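Local atomic coordinates of UTP-glucose-1-phosphate uridylyltransferase 2 (Trypanosoma brucei, PDB entry 3GUE), a protein that probably catalyses the formation of UDP-glucose and diphosphate from UTP and glucose 1-phosphate, and binds UDP-glucose. Residues A[30-35]-A[166-171]; A[281-286]-A[325-330]; A[408-413]-A[432-437]. All coordinates share one frame; numbering follows the deposited sequence.

Interaction 1 (A[30-35]-A[166-171]); sequences HIFLIQ and PKIRQD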
ATOM      1  N   HIS A  30      12.084  -9.998  18.920  1.00 27.03           N
ATOM      2  CA  HIS A  30      12.347 -11.416  18.630  1.00 27.86           C
ATOM      3  C   HIS A  30      12.223 -11.789  17.131  1.00 27.59           C
ATOM      4  O   HIS A  30      13.119 -12.420  16.577  1.00 27.59           O
ATOM      5  CB  HIS A  30      11.471 -12.288  19.547  1.00 28.50           C
ATOM      6  CG  HIS A  30      11.475 -13.749  19.215  1.00 31.68           C
ATOM      7  ND1 HIS A  30      10.338 -14.524  19.276  1.00 37.16           N
ATOM      8  CD2 HIS A  30      12.473 -14.577  18.828  1.00 36.05           C
ATOM      9  CE1 HIS A  30      10.633 -15.765  18.932  1.00 37.29           C
ATOM     10  NE2 HIS A  30      11.923 -15.824  18.659  1.00 36.63           N
ATOM     11  N   ILE A  31      11.107 -11.423  16.498  1.00 27.84           N
ATOM     12  CA  ILE A  31      10.898 -11.636  15.062  1.00 27.66           C
ATOM     13  C   ILE A  31      11.983 -10.899  14.232  1.00 27.53           C
ATOM     14  O   ILE A  31      12.551 -11.473  13.300  1.00 27.79           O
ATOM     15  CB  ILE A  31       9.464 -11.197  14.630  1.00 27.76           C
ATOM     16  CG1 ILE A  31       8.393 -11.940  15.460  1.00 28.36           C
ATOM     17  CG2 ILE A  31       9.239 -11.375  13.112  1.00 28.22           C
ATOM     18  CD1 ILE A  31       6.918 -11.614  15.056  1.00 27.18           C
ATOM     19  N   PHE A  32      12.272  -9.649  14.577  1.00 27.44           N
ATOM     20  CA  PHE A  32      13.336  -8.891  13.909  1.00 27.72           C
ATOM     21  C   PHE A  32      14.714  -9.575  13.989  1.00 27.28           C
ATOM     22  O   PHE A  32      15.448  -9.600  13.004  1.00 27.26           O
ATOM     23  CB  PHE A  32      13.410  -7.437  14.438  1.00 27.22           C
ATOM     24  CG  PHE A  32      14.549  -6.616  13.831  1.00 28.14           C
ATOM     25  CD1 PHE A  32      14.378  -5.947  12.624  1.00 28.27           C
ATOM     26  CD2 PHE A  32      15.797  -6.543  14.468  1.00 26.50           C
ATOM     27  CE1 PHE A  32      15.430  -5.220  12.060  1.00 28.78           C
ATOM     28  CE2 PHE A  32      16.844  -5.832  13.910  1.00 27.28           C
ATOM     29  CZ  PHE A  32      16.669  -5.164  12.719  1.00 26.90           C
ATOM     30  N   LEU A  33      15.064 -10.115  15.154  1.00 27.08           N
ATOM     31  CA  LEU A  33      16.399 -10.683  15.346  1.00 27.38           C
ATOM     32  C   LEU A  33      16.523 -12.035  14.649  1.00 26.95           C
ATOM     33  O   LEU A  33      17.614 -12.412  14.234  1.00 25.18           O
ATOM     34  CB  LEU A  33      16.807 -10.756  16.834  1.00 27.71           C
ATOM     35  CG  LEU A  33      17.022  -9.409  17.523  1.00 28.93           C
ATOM     36  CD1 LEU A  33      17.284  -9.563  19.000  1.00 31.67           C
ATOM     37  CD2 LEU A  33      18.167  -8.687  16.858  1.00 29.64           C
ATOM     38  N   ILE A  34      15.386 -12.724  14.493  1.00 27.37           N
ATOM     39  CA  ILE A  34      15.274 -13.891  13.603  1.00 27.52           C
ATOM     40  C   ILE A  34      15.679 -13.496  12.187  1.00 27.56           C
ATOM     41  O   ILE A  34      16.579 -14.118  11.608  1.00 27.75           O
ATOM     42  CB  ILE A  34      13.826 -14.486  13.610  1.00 27.71           C
ATOM     43  CG1 ILE A  34      13.624 -15.307  14.881  1.00 27.16           C
ATOM     44  CG2 ILE A  34      13.560 -15.348  12.376  1.00 28.15           C
ATOM     45  CD1 ILE A  34      12.174 -15.476  15.298  1.00 26.28           C
ATOM     46  N   GLN A  35      15.016 -12.465  11.648  1.00 27.30           N
ATOM     47  CA  GLN A  35      15.297 -11.945  10.308  1.00 26.73           C
ATOM     48  C   GLN A  35      16.733 -11.419  10.144  1.00 26.06           C
ATOM     49  O   GLN A  35      17.345 -11.612   9.088  1.00 25.63           O
ATOM     50  CB  GLN A  35      14.321 -10.819   9.950  1.00 26.34           C
ATOM     51  CG  GLN A  35      12.837 -11.160  10.063  1.00 27.10           C
ATOM     52  CD  GLN A  35      11.966  -9.955   9.857  1.00 27.30           C
ATOM     53  OE1 GLN A  35      12.328  -8.843  10.257  1.00 28.99           O
ATOM     54  NE2 GLN A  35      10.820 -10.153   9.212  1.00 29.38           N
ATOM     55  N   PRO A 166      15.157  -0.729  13.825  1.00 26.28           N
ATOM     56  CA  PRO A 166      16.202   0.136  13.266  1.00 25.87           C
ATOM     57  C   PRO A 166      16.597  -0.267  11.846  1.00 25.33           C
ATOM     58  O   PRO A 166      16.503  -1.448  11.482  1.00 25.20           O
ATOM     59  CB  PRO A 166      17.375  -0.082  14.244  1.00 26.46           C
ATOM     60  CG  PRO A 166      17.211  -1.463  14.721  1.00 26.45           C
ATOM     61  CD  PRO A 166      15.702  -1.682  14.820  1.00 25.96           C
ATOM     62  N   LYS A 167      16.953   0.725  11.034  1.00 25.61           N
ATOM     63  CA  LYS A 167      17.651   0.509   9.769  1.00 25.27           C
ATOM     64  C   LYS A 167      19.017  -0.009  10.187  1.00 25.34           C
ATOM     65  O   LYS A 167      19.543   0.416  11.220  1.00 24.61           O
ATOM     66  CB  LYS A 167      17.834   1.817   9.024  1.00 25.35           C
ATOM     67  CG  LYS A 167      16.527   2.457   8.577  1.00 24.59           C
ATOM     68  CD  LYS A 167      16.821   3.789   7.925  1.00 26.32           C
ATOM     69  CE  LYS A 167      15.529   4.549   7.664  1.00 24.50           C
ATOM     70  NZ  LYS A 167      15.781   5.816   6.908  1.00 25.50           N
ATOM     71  N   ILE A 168      19.570  -0.959   9.442  1.00 24.80           N
ATOM     72  CA  ILE A 168      20.833  -1.574   9.866  1.00 25.14           C
ATOM     73  C   ILE A 168      21.866  -1.371   8.741  1.00 25.33           C
ATOM     74  O   ILE A 168      21.490  -1.373   7.587  1.00 25.62           O
ATOM     75  CB  ILE A 168      20.646  -3.060  10.295  1.00 26.04           C
ATOM     76  CG1 ILE A 168      20.076  -3.927   9.157  1.00 25.67           C
ATOM     77  CG2 ILE A 168      19.701  -3.154  11.560  1.00 27.06           C
ATOM     78  CD1 ILE A 168      20.438  -5.417   9.299  1.00 24.02           C
ATOM     79  N   ARG A 169      23.134  -1.159   9.083  1.00 24.77           N
ATOM     80  CA  ARG A 169      24.167  -0.878   8.070  1.00 24.94           C
ATOM     81  C   ARG A 169      24.341  -2.088   7.148  1.00 25.52           C
ATOM     82  O   ARG A 169      24.384  -3.238   7.612  1.00 26.58           O
ATOM     83  CB  ARG A 169      25.509  -0.545   8.733  1.00 24.16           C
ATOM     84  CG  ARG A 169      25.566   0.671   9.672  1.00 22.93           C
ATOM     85  CD  ARG A 169      27.015   0.836  10.238  1.00 23.92           C
ATOM     86  NE  ARG A 169      28.043   0.963   9.182  1.00 25.43           N
ATOM     87  CZ  ARG A 169      28.715   2.071   8.873  1.00 25.23           C
ATOM     88  NH1 ARG A 169      28.517   3.197   9.549  1.00 26.36           N
ATOM     89  NH2 ARG A 169      29.625   2.045   7.903  1.00 24.60           N
ATOM     90  N   GLN A 170      24.485  -1.839   5.853  1.00 26.05           N
ATOM     91  CA  GLN A 170      24.685  -2.941   4.899  1.00 26.01           C
ATOM     92  C   GLN A 170      25.996  -3.715   5.117  1.00 26.08           C
ATOM     93  O   GLN A 170      26.078  -4.924   4.814  1.00 26.04           O
ATOM     94  CB  GLN A 170      24.625  -2.429   3.467  1.00 26.16           C
ATOM     95  CG  GLN A 170      23.184  -2.100   2.941  1.00 25.68           C
ATOM     96  CD  GLN A 170      23.201  -1.627   1.543  1.00 24.49           C
ATOM     97  OE1 GLN A 170      24.216  -1.766   0.863  1.00 27.96           O
ATOM     98  NE2 GLN A 170      22.075  -1.057   1.066  1.00 25.67           N
ATOM     99  N   ASP A 171      27.011  -3.029   5.643  1.00 26.76           N
ATOM    100  CA  ASP A 171      28.350  -3.646   5.881  1.00 26.78           C
ATOM    101  C   ASP A 171      28.465  -4.517   7.129  1.00 27.00           C
ATOM    102  O   ASP A 171      28.866  -5.688   7.041  1.00 27.84           O
ATOM    103  CB  ASP A 171      29.510  -2.622   5.770  1.00 26.50           C
ATOM    104  CG  ASP A 171      29.417  -1.466   6.803  1.00 27.07           C
ATOM    105  OD1 ASP A 171      28.529  -1.482   7.686  1.00 27.43           O
ATOM    106  OD2 ASP A 171      30.262  -0.541   6.734  1.00 28.85           O
TER

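Interaction 2 (A[281-286]-A[325-330]); sequences SAQCPK and RLPVMR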
ATOM      1  N   SER A 281       7.712  -5.968  -5.117  1.00 23.61           N
ATOM      2  CA  SER A 281       8.817  -5.255  -5.777  1.00 24.02           C
ATOM      3  C   SER A 281      10.183  -5.500  -5.114  1.00 23.36           C
ATOM      4  O   SER A 281      11.179  -5.769  -5.801  1.00 22.77           O
ATOM      5  CB  SER A 281       8.523  -3.755  -5.786  1.00 24.94           C
ATOM      6  OG  SER A 281       7.551  -3.434  -6.751  1.00 24.54           O
ATOM      7  N   ALA A 282      10.213  -5.397  -3.789  1.00 23.14           N
ATOM      8  CA  ALA A 282      11.427  -5.580  -2.999  1.00 23.74           C
ATOM      9  C   ALA A 282      11.969  -7.022  -2.989  1.00 24.17           C
ATOM     10  O   ALA A 282      13.092  -7.266  -2.536  1.00 24.59           O
ATOM     11  CB  ALA A 282      11.187  -5.115  -1.589  1.00 24.04           C
ATOM     12  N   GLN A 283      11.179  -7.962  -3.497  1.00 24.21           N
ATOM     13  CA  GLN A 283      11.561  -9.384  -3.533  1.00 25.33           C
ATOM     14  C   GLN A 283      12.014  -9.784  -4.929  1.00 25.87           C
ATOM     15  O   GLN A 283      12.365 -10.935  -5.177  1.00 26.19           O
ATOM     16  CB  GLN A 283      10.392 -10.263  -3.078  1.00 25.01           C
ATOM     17  CG  GLN A 283      10.120 -10.218  -1.585  1.00 24.80           C
ATOM     18  CD  GLN A 283       8.811 -10.891  -1.214  1.00 25.79           C
ATOM     19  OE1 GLN A 283       7.778 -10.652  -1.857  1.00 25.92           O
ATOM     20  NE2 GLN A 283       8.833 -11.725  -0.154  1.00 23.80           N
ATOM     21  N   CYS A 284      12.000  -8.828  -5.850  1.00 26.75           N
ATOM     22  CA  CYS A 284      12.334  -9.128  -7.226  1.00 26.73           C
ATOM     23  C   CYS A 284      13.771  -8.734  -7.529  1.00 26.80           C
ATOM     24  O   CYS A 284      14.119  -7.551  -7.468  1.00 25.65           O
ATOM     25  CB  CYS A 284      11.333  -8.497  -8.218  1.00 27.16           C
ATOM     26  SG  CYS A 284      11.715  -8.863  -9.951  1.00 28.11           S
ATOM     27  N   PRO A 285      14.620  -9.735  -7.842  1.00 27.29           N
ATOM     28  CA  PRO A 285      16.019  -9.496  -8.175  1.00 27.22           C
ATOM     29  C   PRO A 285      16.134  -8.675  -9.437  1.00 27.30           C
ATOM     30  O   PRO A 285      15.332  -8.836 -10.359  1.00 26.68           O
ATOM     31  CB  PRO A 285      16.571 -10.901  -8.431  1.00 27.33           C
ATOM     32  CG  PRO A 285      15.602 -11.810  -7.822  1.00 27.61           C
ATOM     33  CD  PRO A 285      14.288 -11.169  -7.922  1.00 27.17           C
ATOM     34  N   LYS A 286      17.138  -7.803  -9.470  1.00 27.82           N
ATOM     35  CA  LYS A 286      17.380  -6.912 -10.604  1.00 28.51           C
ATOM     36  C   LYS A 286      17.240  -7.609 -11.987  1.00 28.41           C
ATOM     37  O   LYS A 286      16.519  -7.120 -12.854  1.00 28.48           O
ATOM     38  CB  LYS A 286      18.746  -6.231 -10.415  1.00 28.82           C
ATOM     39  CG  LYS A 286      19.174  -5.284 -11.513  1.00 29.76           C
ATOM     40  CD  LYS A 286      20.653  -4.948 -11.381  1.00 29.19           C
ATOM     41  CE  LYS A 286      21.343  -4.969 -12.735  1.00 30.07           C
ATOM     42  NZ  LYS A 286      22.494  -4.031 -12.814  1.00 29.94           N
ATOM     43  N   ARG A 325       5.599 -16.807  10.224  1.00 29.10           N
ATOM     44  CA  ARG A 325       6.754 -17.007   9.351  1.00 29.80           C
ATOM     45  C   ARG A 325       6.593 -16.225   8.052  1.00 29.55           C
ATOM     46  O   ARG A 325       6.726 -16.809   6.980  1.00 30.28           O
ATOM     47  CB  ARG A 325       6.924 -18.503   8.999  1.00 29.97           C
ATOM     48  CG  ARG A 325       6.924 -19.462  10.168  1.00 30.07           C
ATOM     49  CD  ARG A 325       7.092 -20.929   9.725  1.00 30.67           C
ATOM     50  NE  ARG A 325       5.817 -21.646   9.590  1.00 31.27           N
ATOM     51  CZ  ARG A 325       5.112 -21.744   8.460  1.00 31.69           C
ATOM     52  NH1 ARG A 325       5.537 -21.171   7.345  1.00 32.46           N
ATOM     53  NH2 ARG A 325       3.968 -22.419   8.445  1.00 33.59           N
ATOM     54  N   LEU A 326       6.280 -14.928   8.129  1.00 28.74           N
ATOM     55  CA  LEU A 326       6.207 -14.108   6.922  1.00 27.84           C
ATOM     56  C   LEU A 326       7.605 -13.957   6.318  1.00 27.32           C
ATOM     57  O   LEU A 326       8.579 -13.812   7.051  1.00 27.70           O
ATOM     58  CB  LEU A 326       5.607 -12.728   7.232  1.00 27.75           C
ATOM     59  CG  LEU A 326       4.108 -12.616   7.563  1.00 27.60           C
ATOM     60  CD1 LEU A 326       3.784 -11.197   7.989  1.00 28.74           C
ATOM     61  CD2 LEU A 326       3.239 -12.972   6.374  1.00 25.64           C
ATOM     62  N   PRO A 327       7.714 -13.999   4.981  1.00 26.69           N
ATOM     63  CA  PRO A 327       9.045 -13.830   4.365  1.00 26.97           C
ATOM     64  C   PRO A 327       9.613 -12.418   4.520  1.00 26.84           C
ATOM     65  O   PRO A 327       8.918 -11.407   4.249  1.00 25.09           O
ATOM     66  CB  PRO A 327       8.812 -14.171   2.891  1.00 27.45           C
ATOM     67  CG  PRO A 327       7.374 -13.994   2.668  1.00 26.30           C
ATOM     68  CD  PRO A 327       6.657 -14.190   3.979  1.00 26.47           C
ATOM     69  N   VAL A 328      10.867 -12.349   4.977  1.00 27.02           N
ATOM     70  CA  VAL A 328      11.489 -11.062   5.233  1.00 27.89           C
ATOM     71  C   VAL A 328      11.978 -10.509   3.901  1.00 27.47           C
ATOM     72  O   VAL A 328      12.511 -11.248   3.079  1.00 25.38           O
ATOM     73  CB  VAL A 328      12.649 -11.138   6.249  1.00 28.61           C
ATOM     74  CG1 VAL A 328      13.803 -12.066   5.746  1.00 28.90           C
ATOM     75  CG2 VAL A 328      13.161  -9.735   6.564  1.00 30.62           C
ATOM     76  N   MET A 329      11.752  -9.209   3.692  1.00 27.43           N
ATOM     77  CA  MET A 329      12.211  -8.542   2.488  1.00 27.52           C
ATOM     78  C   MET A 329      13.338  -7.625   2.945  1.00 28.02           C
ATOM     79  O   MET A 329      13.197  -6.908   3.930  1.00 28.17           O
ATOM     80  CB  MET A 329      11.074  -7.726   1.850  1.00 27.44           C
ATOM     81  CG  MET A 329       9.742  -8.490   1.713  1.00 26.67           C
ATOM     82  SD  MET A 329       8.536  -7.655   0.657  1.00 28.12           S
ATOM     83  CE  MET A 329       8.026  -6.258   1.676  1.00 29.14           C
ATOM     84  N   ARG A 330      14.453  -7.664   2.226  1.00 28.27           N
ATOM     85  CA  ARG A 330      15.670  -6.984   2.654  1.00 29.68           C
ATOM     86  C   ARG A 330      15.856  -5.821   1.712  1.00 29.76           C
ATOM     87  O   ARG A 330      16.395  -5.977   0.619  1.00 29.41           O
ATOM     88  CB  ARG A 330      16.858  -7.955   2.607  1.00 29.87           C
ATOM     89  CG  ARG A 330      18.173  -7.425   3.203  1.00 30.81           C
ATOM     90  CD  ARG A 330      19.356  -8.163   2.616  1.00 29.36           C
ATOM     91  NE  ARG A 330      19.446  -7.980   1.168  1.00 31.73           N
ATOM     92  CZ  ARG A 330      20.472  -8.368   0.412  1.00 31.79           C
ATOM     93  NH1 ARG A 330      21.544  -8.946   0.957  1.00 32.95           N
ATOM     94  NH2 ARG A 330      20.435  -8.167  -0.900  1.00 32.75           N
TER
HETATM   95  O   HOH W   1      14.000  -8.599  -0.510  1.00 19.65           O
HETATM   96  O   HOH W   2      11.454 -12.712   0.752  1.00 25.99           O

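Interaction 3 (A[408-413]-A[432-437]); sequences PAIDLD and PSLRQC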
ATOM      1  N   PRO A 408      -4.839   5.508 -17.269  1.00 29.09           N
ATOM      2  CA  PRO A 408      -3.817   6.059 -18.169  1.00 29.10           C
ATOM      3  C   PRO A 408      -2.459   5.522 -17.711  1.00 28.83           C
ATOM      4  O   PRO A 408      -2.221   5.436 -16.496  1.00 28.93           O
ATOM      5  CB  PRO A 408      -3.854   7.559 -17.869  1.00 29.19           C
ATOM      6  CG  PRO A 408      -5.177   7.827 -17.287  1.00 30.08           C
ATOM      7  CD  PRO A 408      -5.640   6.564 -16.616  1.00 28.85           C
ATOM      8  N   ALA A 409      -1.591   5.144 -18.648  1.00 28.94           N
ATOM      9  CA  ALA A 409      -0.257   4.689 -18.263  1.00 28.58           C
ATOM     10  C   ALA A 409       0.698   5.901 -18.229  1.00 28.20           C
ATOM     11  O   ALA A 409       1.175   6.372 -19.272  1.00 27.79           O
ATOM     12  CB  ALA A 409       0.243   3.603 -19.207  1.00 28.08           C
ATOM     13  N   ILE A 410       0.969   6.398 -17.032  1.00 28.30           N
ATOM     14  CA  ILE A 410       1.742   7.654 -16.846  1.00 28.67           C
ATOM     15  C   ILE A 410       3.211   7.368 -16.446  1.00 29.24           C
ATOM     16  O   ILE A 410       3.480   6.812 -15.362  1.00 28.06           O
ATOM     17  CB  ILE A 410       1.038   8.603 -15.836  1.00 28.55           C
ATOM     18  CG1 ILE A 410      -0.439   8.815 -16.221  1.00 27.62           C
ATOM     19  CG2 ILE A 410       1.796   9.981 -15.717  1.00 28.16           C
ATOM     20  CD1 ILE A 410      -1.279   9.601 -15.189  1.00 30.86           C
ATOM     21  N   ASP A 411       4.138   7.748 -17.336  1.00 28.85           N
ATOM     22  CA  ASP A 411       5.584   7.642 -17.087  1.00 29.12           C
ATOM     23  C   ASP A 411       6.173   9.050 -16.935  1.00 28.90           C
ATOM     24  O   ASP A 411       6.324   9.825 -17.914  1.00 28.35           O
ATOM     25  CB  ASP A 411       6.287   6.843 -18.194  1.00 28.97           C
ATOM     26  CG  ASP A 411       7.814   6.786 -18.040  1.00 30.00           C
ATOM     27  OD1 ASP A 411       8.403   7.314 -17.079  1.00 30.28           O
ATOM     28  OD2 ASP A 411       8.455   6.203 -18.922  1.00 30.84           O
ATOM     29  N   LEU A 412       6.476   9.380 -15.686  1.00 28.03           N
ATOM     30  CA  LEU A 412       7.043  10.687 -15.360  1.00 27.69           C
ATOM     31  C   LEU A 412       8.557  10.505 -15.086  1.00 27.35           C
ATOM     32  O   LEU A 412       8.942   9.670 -14.264  1.00 25.59           O
ATOM     33  CB  LEU A 412       6.302  11.317 -14.173  1.00 27.19           C
ATOM     34  CG  LEU A 412       4.814  11.758 -14.286  1.00 28.16           C
ATOM     35  CD1 LEU A 412       4.298  12.443 -13.025  1.00 30.29           C
ATOM     36  CD2 LEU A 412       4.565  12.664 -15.506  1.00 28.31           C
ATOM     37  N   ASP A 413       9.377  11.272 -15.817  1.00 27.03           N
ATOM     38  CA  ASP A 413      10.832  11.318 -15.699  1.00 26.49           C
ATOM     39  C   ASP A 413      11.276  11.197 -14.227  1.00 26.96           C
ATOM     40  O   ASP A 413      10.977  12.078 -13.393  1.00 26.18           O
ATOM     41  CB  ASP A 413      11.337  12.643 -16.319  1.00 26.42           C
ATOM     42  CG  ASP A 413      12.824  12.679 -16.524  1.00 26.09           C
ATOM     43  OD1 ASP A 413      13.556  12.018 -15.734  1.00 26.38           O
ATOM     44  OD2 ASP A 413      13.279  13.409 -17.455  1.00 21.38           O
ATOM     45  N   PRO A 432      -3.752  18.491 -15.711  1.00 25.88           N
ATOM     46  CA  PRO A 432      -4.386  18.309 -17.021  1.00 25.39           C
ATOM     47  C   PRO A 432      -5.554  17.323 -16.957  1.00 25.08           C
ATOM     48  O   PRO A 432      -5.635  16.524 -16.021  1.00 24.87           O
ATOM     49  CB  PRO A 432      -3.242  17.741 -17.890  1.00 25.67           C
ATOM     50  CG  PRO A 432      -2.418  16.946 -16.891  1.00 26.90           C
ATOM     51  CD  PRO A 432      -2.430  17.839 -15.657  1.00 25.53           C
ATOM     52  N   SER A 433      -6.461  17.417 -17.934  1.00 24.41           N
ATOM     53  CA  SER A 433      -7.535  16.437 -18.125  1.00 23.89           C
ATOM     54  C   SER A 433      -6.826  15.177 -18.645  1.00 23.78           C
ATOM     55  O   SER A 433      -6.010  15.257 -19.560  1.00 23.93           O
ATOM     56  CB  SER A 433      -8.572  16.981 -19.128  1.00 24.36           C
ATOM     57  OG  SER A 433      -9.623  16.077 -19.462  1.00 22.19           O
ATOM     58  N   LEU A 434      -7.123  14.040 -18.033  1.00 23.13           N
ATOM     59  CA  LEU A 434      -6.542  12.734 -18.427  1.00 23.24           C
ATOM     60  C   LEU A 434      -7.585  11.627 -18.628  1.00 22.79           C
ATOM     61  O   LEU A 434      -7.235  10.472 -18.829  1.00 22.52           O
ATOM     62  CB  LEU A 434      -5.484  12.265 -17.397  1.00 23.21           C
ATOM     63  CG  LEU A 434      -4.224  13.159 -17.272  1.00 24.09           C
ATOM     64  CD1 LEU A 434      -3.439  12.754 -16.075  1.00 24.93           C
ATOM     65  CD2 LEU A 434      -3.328  13.087 -18.521  1.00 23.22           C
ATOM     66  N   ARG A 435      -8.860  11.975 -18.564  1.00 23.72           N
ATOM     67  CA  ARG A 435      -9.918  10.988 -18.773  1.00 25.20           C
ATOM     68  C   ARG A 435      -9.896  10.331 -20.169  1.00 25.52           C
ATOM     69  O   ARG A 435     -10.275   9.183 -20.307  1.00 25.91           O
ATOM     70  CB  ARG A 435     -11.316  11.566 -18.442  1.00 24.80           C
ATOM     71  CG  ARG A 435     -11.679  12.827 -19.210  1.00 25.46           C
ATOM     72  CD  ARG A 435     -13.088  13.343 -18.881  1.00 25.50           C
ATOM     73  NE  ARG A 435     -13.358  14.504 -19.725  1.00 27.39           N
ATOM     74  CZ  ARG A 435     -13.696  14.436 -21.016  1.00 28.42           C
ATOM     75  NH1 ARG A 435     -13.844  13.253 -21.623  1.00 27.37           N
ATOM     76  NH2 ARG A 435     -13.898  15.555 -21.702  1.00 26.78           N
ATOM     77  N   GLN A 436      -9.407  11.038 -21.183  1.00 27.10           N
ATOM     78  CA  GLN A 436      -9.279  10.470 -22.528  1.00 27.97           C
ATOM     79  C   GLN A 436      -7.859   9.971 -22.826  1.00 27.57           C
ATOM     80  O   GLN A 436      -7.537   9.667 -23.976  1.00 27.06           O
ATOM     81  CB  GLN A 436      -9.684  11.495 -23.603  1.00 27.82           C
ATOM     82  CG  GLN A 436     -10.919  12.328 -23.273  1.00 29.94           C
ATOM     83  CD  GLN A 436     -11.282  13.288 -24.389  1.00 29.10           C
ATOM     84  OE1 GLN A 436     -10.963  14.483 -24.333  1.00 32.17           O
ATOM     85  NE2 GLN A 436     -11.923  12.771 -25.420  1.00 30.44           N
ATOM     86  N   CYS A 437      -7.001   9.923 -21.801  1.00 28.00           N
ATOM     87  CA  CYS A 437      -5.599   9.600 -22.001  1.00 27.00           C
ATOM     88  C   CYS A 437      -5.335   8.107 -21.826  1.00 27.24           C
ATOM     89  O   CYS A 437      -5.681   7.519 -20.803  1.00 25.78           O
ATOM     90  CB  CYS A 437      -4.740  10.422 -21.043  1.00 27.97           C
ATOM     91  SG  CYS A 437      -3.033   9.950 -21.079  1.00 28.06           S
TER

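Interaction 1 (A[30-35]-A[166-171])
Phe-32 meets Pro-166 and Ile-168 with the far end of its ring, and it is the one side chain of 30-35 that touches 166-171. At its root, CB points from the helix toward the strand, and CG lies anti to the backbone N (chi1 177°), which throws the ring well clear of the helix backbone. Farther out, CE1 comes first to a polar atom, the carbonyl O of Pro-166 at 4.0 Å. At the tip, CZ has three atoms of two residues near it. That same Pro-166 O is 3.9 Å from CZ; CD of Pro-166 stands over one face, 4.2 Å from CZ and displaced toward the rim, so the proline laps the ring's outer end; and CG2 of Ile-168, the methyl branch, approaches at the edge in the ring plane, 3.8 Å from CZ. No hydrogen bond spans the gap: the fit is van der Waals packing, buried throughout. The same Phe-32 side chain comes about 3 Å from a bound dithiol, probably from the crystallisation liquor, in a pocket that also takes in Ile-31 and Gln-35. Around the ring, Cys-15 and Met-19 of helix 10-21 close in as well, while Leu-348 of strand 344-349, a sheet neighbour of 165-169, touches it too, so the ring projects from helix 26-40 to pack against both helix 10-21 and the antiparallel sheet.

Interaction 2 (A[281-286]-A[325-330])
Gln-283 and Met-329 cross at about a right angle, and their side chains carry most of this contact. CG of Gln-283 rests 3.7 Å from CG of Met-329, and the amide carbon CD of Gln-283 lies the same 3.7 Å from the sulfur SD of Met-329. Met-329 CG and SD thus lie across the glutamine, against its CG and CD. Two lighter touches flank this crossing: CB of Ala-282 stands 4.3 Å from Met-329 SD, and NE2 of Gln-283 passes 3.9 Å from CG of Pro-327, a more exposed residue. Polar groups across the gap are joined through water. One water takes the NE2 hydrogen of Gln-283 at 2.9 Å and donates to Val-328 O; another donates to Ala-282 O at 2.6 Å and accepts from Arg-330 N. Farther out, Gln-283 OE1 accepts a hydrogen bond from the backbone N of Glu-280, a residue that binds UDP-glucose, so both ends of the amide are engaged and its rotation should be fixed. Ile-47 pairs with the Gln-283 backbone, and Glu-349 of strand 344-349 with that of Met-329. The loop after strand 275-280 is thereby set against edge strand 329-334 and the residues leading into it, with the Met-329 side chain about 6 Å from the bound UDP-glucose. With no direct hydrogen bond between the segments, sulfur and methylene packing makes the join here, and the polar groups of Ala-282, Gln-283, Val-328 and Arg-330 meet through the two waters.

Interaction 3 (A[408-413]-A[432-437])
Pro-408 and Cys-437 face each other with CA atoms 5.5 Å apart, the proline just ahead of strand 409-412 and the cysteine closing a type I turn from Leu-434 and opening strand 437-443. The two strands run parallel, as neighbours at one edge of a four-stranded parallel sheet, consistent with the C-terminal left-handed beta-helix of UDP-glucose pyrophosphorylases. Ala-409 pairs by backbone hydrogen bonds with Thr-438 and Leu-440, so the contact sits where this pairing begins. The Pro-408 ring leans against the carbonyls of the turn: its CB lies 3.5 Å from Cys-437 O, and its CG is 3.7 Å from Leu-434 O. That second oxygen is also the acceptor of the turn's own bond, from Cys-437 N at 3.0 Å. Farther along the strand, Ile-410 reaches toward Leu-434 tip to tip, CD1 of Ile-410 meeting CD1 of Leu-434 at 3.9 Å. For Ile-410 the longer branch makes this reach, because CG1 stands anti to the carbonyl carbon (chi1 -52°) and the chain beyond it is extended. Leu-382 of helix 378-385 packs on both, so Ile-410 and Leu-434 lie between the sheet and that helix, and Val-454 of strand 453-455 touches Leu-434 and Cys-437. At the cysteine, SG swings anti to its own backbone N, chi1 173°, and comes to rest 4.1 Å from CB of Pro-408.

Interactions 1 and 2 are neighbours, their centres 14 Å apart, and both reach one antiparallel sheet through strands 165-169 and 329-334; they touch where Gln-35 CD packs on Val-328 CG2 at 3.5 Å. Interaction 3 stands apart, about 40 Å from interaction 1 between centres and across the chain's centre, in the C-terminal parallel sheet. Interactions 1 and 3 are buried and apolar, the one an aromatic ring against a strand, the other aliphatic tips and a proline beside a turn. Interaction 2 is only partly buried, comes nearer the bound UDP-glucose (about 6 Å from the Met-329 side chain, against about 12 Å from Phe-32), and alone adds water bridges to its packing.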